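PDB 1D02: type II restriction enzyme MunI from Mycoplasma, which recognises the double-stranded DNA sequence 5'-CAATTG-3' as a homodimer and cleaves it after the first C, leaving 5'-phosphates. Local coordinates for residues 39-50 and 79-90. The protein carries 1 engineered substitution. Residues are numbered along the deposited sequence; the frame is centred on the assembly and turned at random.
Engineered in segment 79-90: Ala-83 (natural residue Asp). With nucleotides of chain A.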
# COMPACT_ATOMS: atom_id res chain seq x y z
N LYS D 39 3.50 -4.26 31.86
CA LYS D 39 4.20 -5.27 31.10
C LYS D 39 4.41 -4.83 29.65
O LYS D 39 5.09 -5.53 28.89
CB LYS D 39 3.42 -6.60 31.12
CG LYS D 39 2.06 -6.52 30.45
CD LYS D 39 1.19 -7.73 30.85
CE LYS D 39 -0.19 -7.63 30.22
NZ LYS D 39 -1.11 -8.74 30.66
N TYR D 40 3.84 -3.69 29.27
CA TYR D 40 4.00 -3.22 27.90
C TYR D 40 5.18 -2.28 27.77
O TYR D 40 5.49 -1.52 28.68
CB TYR D 40 2.74 -2.49 27.40
CG TYR D 40 1.48 -3.31 27.52
CD1 TYR D 40 0.68 -3.21 28.65
CD2 TYR D 40 1.12 -4.23 26.53
CE1 TYR D 40 -0.46 -4.00 28.81
CE2 TYR D 40 -0.03 -5.05 26.68
CZ TYR D 40 -0.80 -4.93 27.83
OH TYR D 40 -1.88 -5.77 28.03
N VAL D 41 5.84 -2.34 26.62
CA VAL D 41 6.95 -1.44 26.35
C VAL D 41 6.77 -0.93 24.93
O VAL D 41 6.28 -1.64 24.06
CB VAL D 41 8.31 -2.15 26.46
CG1 VAL D 41 8.49 -2.72 27.86
CG2 VAL D 41 8.41 -3.23 25.42
N LEU D 42 7.14 0.32 24.72
CA LEU D 42 7.04 0.93 23.40
C LEU D 42 8.45 1.00 22.83
O LEU D 42 9.39 1.40 23.53
CB LEU D 42 6.51 2.37 23.49
CG LEU D 42 6.40 3.09 22.14
CD1 LEU D 42 5.17 2.67 21.36
CD2 LEU D 42 6.40 4.59 22.41
N TYR D 43 8.61 0.61 21.57
CA TYR D 43 9.92 0.69 20.91
C TYR D 43 9.79 1.76 19.84
O TYR D 43 8.79 1.81 19.14
CB TYR D 43 10.27 -0.63 20.21
CG TYR D 43 10.39 -1.83 21.11
CD1 TYR D 43 9.70 -3.02 20.82
CD2 TYR D 43 11.19 -1.80 22.25
CE1 TYR D 43 9.84 -4.15 21.64
CE2 TYR D 43 11.33 -2.92 23.07
CZ TYR D 43 10.65 -4.09 22.76
OH TYR D 43 10.81 -5.21 23.56
N GLU D 44 10.80 2.63 19.74
CA GLU D 44 10.86 3.66 18.71
C GLU D 44 11.78 2.98 17.66
O GLU D 44 12.81 2.42 17.98
CB GLU D 44 11.46 4.94 19.33
CG GLU D 44 10.56 5.47 20.47
CD GLU D 44 11.21 6.44 21.48
OE1 GLU D 44 12.14 7.19 21.10
OE2 GLU D 44 10.76 6.45 22.66
N LYS D 45 11.38 2.96 16.40
CA LYS D 45 12.21 2.28 15.39
C LYS D 45 12.75 0.84 15.74
O LYS D 45 13.96 0.57 15.73
CB LYS D 45 13.39 3.20 14.98
CG LYS D 45 14.12 2.80 13.70
CD LYS D 45 15.20 3.82 13.34
CE LYS D 45 15.94 3.45 12.07
NZ LYS D 45 17.07 4.39 11.80
N PRO D 46 11.84 -0.09 16.07
CA PRO D 46 12.15 -1.49 16.41
C PRO D 46 12.95 -2.11 15.26
O PRO D 46 12.77 -1.73 14.11
CB PRO D 46 10.76 -2.13 16.53
CG PRO D 46 9.90 -1.23 15.64
CD PRO D 46 10.39 0.12 16.01
N LYS D 47 13.81 -3.08 15.57
CA LYS D 47 14.66 -3.72 14.57
C LYS D 47 14.26 -5.13 14.17
O LYS D 47 15.01 -5.81 13.46
CB LYS D 47 16.11 -3.72 15.08
CG LYS D 47 16.59 -2.30 15.39
CD LYS D 47 18.10 -2.22 15.56
CE LYS D 47 18.60 -2.85 16.84
NZ LYS D 47 20.07 -2.54 17.00
N HIS D 48 13.08 -5.58 14.60
CA HIS D 48 12.64 -6.95 14.31
C HIS D 48 12.51 -7.33 12.86
O HIS D 48 12.59 -8.51 12.53
CB HIS D 48 11.29 -7.23 14.98
CG HIS D 48 11.24 -6.84 16.42
ND1 HIS D 48 11.23 -5.52 16.82
CD2 HIS D 48 11.24 -7.58 17.55
CE1 HIS D 48 11.22 -5.47 18.14
NE2 HIS D 48 11.23 -6.71 18.61
N LEU D 49 12.32 -6.35 12.00
CA LEU D 49 12.11 -6.57 10.57
C LEU D 49 13.27 -6.05 9.72
O LEU D 49 13.10 -5.75 8.53
CB LEU D 49 10.79 -5.89 10.17
CG LEU D 49 9.53 -6.48 10.82
CD1 LEU D 49 8.56 -5.37 11.22
CD2 LEU D 49 8.85 -7.46 9.85
N LYS D 50 14.45 -5.95 10.33
CA LYS D 50 15.64 -5.46 9.66
C LYS D 50 16.16 -6.39 8.55
O LYS D 50 16.81 -5.93 7.61
CB LYS D 50 16.75 -5.27 10.71
CG LYS D 50 18.08 -4.67 10.24
CD LYS D 50 19.21 -5.03 11.24
CE LYS D 50 19.79 -3.83 12.00
NZ LYS D 50 20.47 -2.82 11.12
N GLY D 79 15.61 -4.59 5.00
CA GLY D 79 14.29 -4.79 5.54
C GLY D 79 13.55 -3.49 5.72
O GLY D 79 13.72 -2.56 4.91
N VAL D 80 12.75 -3.42 6.77
CA VAL D 80 11.98 -2.22 7.07
C VAL D 80 12.19 -1.76 8.51
O VAL D 80 12.70 -2.50 9.36
CB VAL D 80 10.45 -2.43 6.81
CG1 VAL D 80 10.19 -2.79 5.32
CG2 VAL D 80 9.94 -3.54 7.73
N SER D 81 11.80 -0.52 8.78
CA SER D 81 11.98 0.07 10.09
C SER D 81 10.67 0.76 10.46
O SER D 81 10.42 1.91 10.06
CB SER D 81 13.15 1.06 10.01
OG SER D 81 13.27 1.81 11.21
N PRO D 82 9.78 0.04 11.17
CA PRO D 82 8.50 0.62 11.57
C PRO D 82 8.71 1.85 12.44
O PRO D 82 9.73 1.96 13.11
CB PRO D 82 7.84 -0.50 12.37
CG PRO D 82 8.37 -1.73 11.75
CD PRO D 82 9.86 -1.38 11.56
N ALA D 83 7.74 2.76 12.43
CA ALA D 83 7.81 3.97 13.26
C ALA D 83 7.83 3.59 14.74
O ALA D 83 8.50 4.23 15.55
CB ALA D 83 6.62 4.86 12.98
N PHE D 84 7.10 2.54 15.10
CA PHE D 84 7.06 2.10 16.50
C PHE D 84 6.55 0.67 16.61
O PHE D 84 6.15 0.07 15.62
CB PHE D 84 6.16 3.06 17.32
CG PHE D 84 4.67 2.97 17.01
CD1 PHE D 84 3.82 2.13 17.74
CD2 PHE D 84 4.11 3.74 15.99
CE1 PHE D 84 2.46 2.07 17.45
CE2 PHE D 84 2.75 3.68 15.70
CZ PHE D 84 1.92 2.85 16.44
N ALA D 85 6.65 0.10 17.80
CA ALA D 85 6.08 -1.22 18.06
C ALA D 85 5.68 -1.21 19.51
O ALA D 85 6.30 -0.52 20.32
CB ALA D 85 7.09 -2.36 17.82
N ILE D 86 4.64 -1.98 19.82
CA ILE D 86 4.20 -2.12 21.20
C ILE D 86 4.31 -3.61 21.53
O ILE D 86 3.71 -4.44 20.85
CB ILE D 86 2.74 -1.67 21.39
CG1 ILE D 86 2.66 -0.16 21.20
CG2 ILE D 86 2.25 -2.06 22.79
CD1 ILE D 86 1.28 0.37 21.17
N GLU D 87 5.10 -3.93 22.55
CA GLU D 87 5.25 -5.34 22.92
C GLU D 87 4.68 -5.62 24.30
O GLU D 87 4.83 -4.81 25.22
CB GLU D 87 6.74 -5.76 22.95
CG GLU D 87 6.93 -7.22 23.42
CD GLU D 87 8.36 -7.72 23.31
OE1 GLU D 87 9.24 -6.93 22.90
OE2 GLU D 87 8.60 -8.90 23.63
N ASN D 88 4.01 -6.76 24.42
CA ASN D 88 3.53 -7.25 25.72
C ASN D 88 4.72 -8.15 26.11
O ASN D 88 4.93 -9.20 25.49
CB ASN D 88 2.28 -8.07 25.53
CG ASN D 88 1.85 -8.79 26.81
OD1 ASN D 88 2.70 -9.14 27.65
ND2 ASN D 88 0.56 -9.03 26.94
N THR D 89 5.52 -7.73 27.10
CA THR D 89 6.72 -8.49 27.46
C THR D 89 6.45 -9.81 28.17
O THR D 89 7.39 -10.58 28.38
CB THR D 89 7.70 -7.66 28.32
OG1 THR D 89 7.07 -7.28 29.55
CG2 THR D 89 8.14 -6.41 27.55
N GLU D 90 5.21 -10.08 28.53
CA GLU D 90 4.89 -11.36 29.18
C GLU D 90 4.59 -12.41 28.13
O GLU D 90 5.01 -13.56 28.25
CB GLU D 90 3.70 -11.23 30.11
CG GLU D 90 4.02 -10.51 31.39
CD GLU D 90 2.86 -10.55 32.37
OE1 GLU D 90 3.01 -9.97 33.47
OE2 GLU D 90 1.81 -11.16 32.04
P DC A 3 11.76 1.75 5.75
OP1 DC A 3 10.83 1.05 6.66
OP2 DC A 3 11.66 1.50 4.29
O5' DC A 3 11.59 3.31 6.02
C5' DC A 3 11.75 3.80 7.35
C4' DC A 3 11.31 5.24 7.43
O4' DC A 3 12.26 6.08 6.72
C3' DC A 3 9.93 5.58 6.87
O3' DC A 3 9.39 6.56 7.75
C2' DC A 3 10.25 6.17 5.50
C1' DC A 3 11.58 6.88 5.76
N1 DC A 3 12.45 6.99 4.57
C2 DC A 3 12.96 8.25 4.21
O2 DC A 3 12.69 9.23 4.91
N3 DC A 3 13.74 8.37 3.10
C4 DC A 3 14.01 7.30 2.36
N4 DC A 3 14.76 7.48 1.24
C5 DC A 3 13.53 5.99 2.71
C6 DC A 3 12.76 5.89 3.81
P DC A 2 17.81 -1.10 4.42
OP1 DC A 2 17.28 -2.29 5.14
OP2 DC A 2 17.92 -1.09 2.93
O5' DC A 2 16.92 0.14 4.85
C5' DC A 2 16.59 0.29 6.23
C4' DC A 2 15.61 1.42 6.41
O4' DC A 2 16.28 2.68 6.18
C3' DC A 2 14.38 1.38 5.49
O3' DC A 2 13.23 1.45 6.34
C2' DC A 2 14.58 2.59 4.58
C1' DC A 2 15.45 3.53 5.41
N1 DC A 2 16.34 4.42 4.64
C2 DC A 2 16.31 5.80 4.89
O2 DC A 2 15.52 6.24 5.75
N3 DC A 2 17.14 6.61 4.20
C4 DC A 2 17.99 6.09 3.30
N4 DC A 2 18.82 6.93 2.66
C5 DC A 2 18.03 4.70 3.02
C6 DC A 2 17.20 3.91 3.71
O HOH W 1 -0.78 -10.74 28.93
O HOH W 2 -1.10 -11.09 32.23
O HOH W 3 -2.24 -7.62 26.07
O HOH W 4 12.64 -3.49 11.88
O HOH W 5 14.71 -0.00 12.71
O HOH W 6 11.28 -7.65 21.23
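Tyr-43 and Glu-87 meet on one face of an antiparallel strand pair, 40-44 against 84-88: Tyr-43 OH directs its hydrogen bond to Glu-87 OE1, which lies in the ring plane at its edge; the modelled 2.4 Å is very short and its exact length doubtful. The extended Glu-87 chain, CG anti to the backbone N (chi1 177°), carries the carboxylate there, and a water joins OE1 to His-48 NE2. On this face Ala-85 CB packs against Pro-46 CG at 3.7 Å; on the other, Leu-42 CD1 touches Ile-86 CG1 and Phe-84 CD1. Backbone hydrogen bonds join Val-41 to Glu-87 and Tyr-43 to Ala-85 in both directions. At one end Lys-39 O accepts from both Thr-89 N (2.9 Å) and Thr-89 OG1 (2.7 Å), while Lys-39 NZ hydrogen-bonds to Ser-7 O and reaches Asn-88 and Glu-90 through waters. Asn-88 OD1 receives Glu-90 N in an Asx turn. Toward the DNA, Val-80 N donates to Leu-49 O, and a water links Pro-46 O, Leu-49 N and Val-80 O. Strand 40-44 is outermost in this chain's mixed sheet; strand 84-88 also pairs antiparallel with strand 93-101, with a classic bulge at Ala-83 (engineered; Asp in nature) and Phe-84 opposite Gly-97. Gly-79 N and Ser-81 N each donate a hydrogen bond to a phosphate OP1, of DC2 and DC3 in chain A (both 2.8 Å), contacts that do not themselves depend on the base.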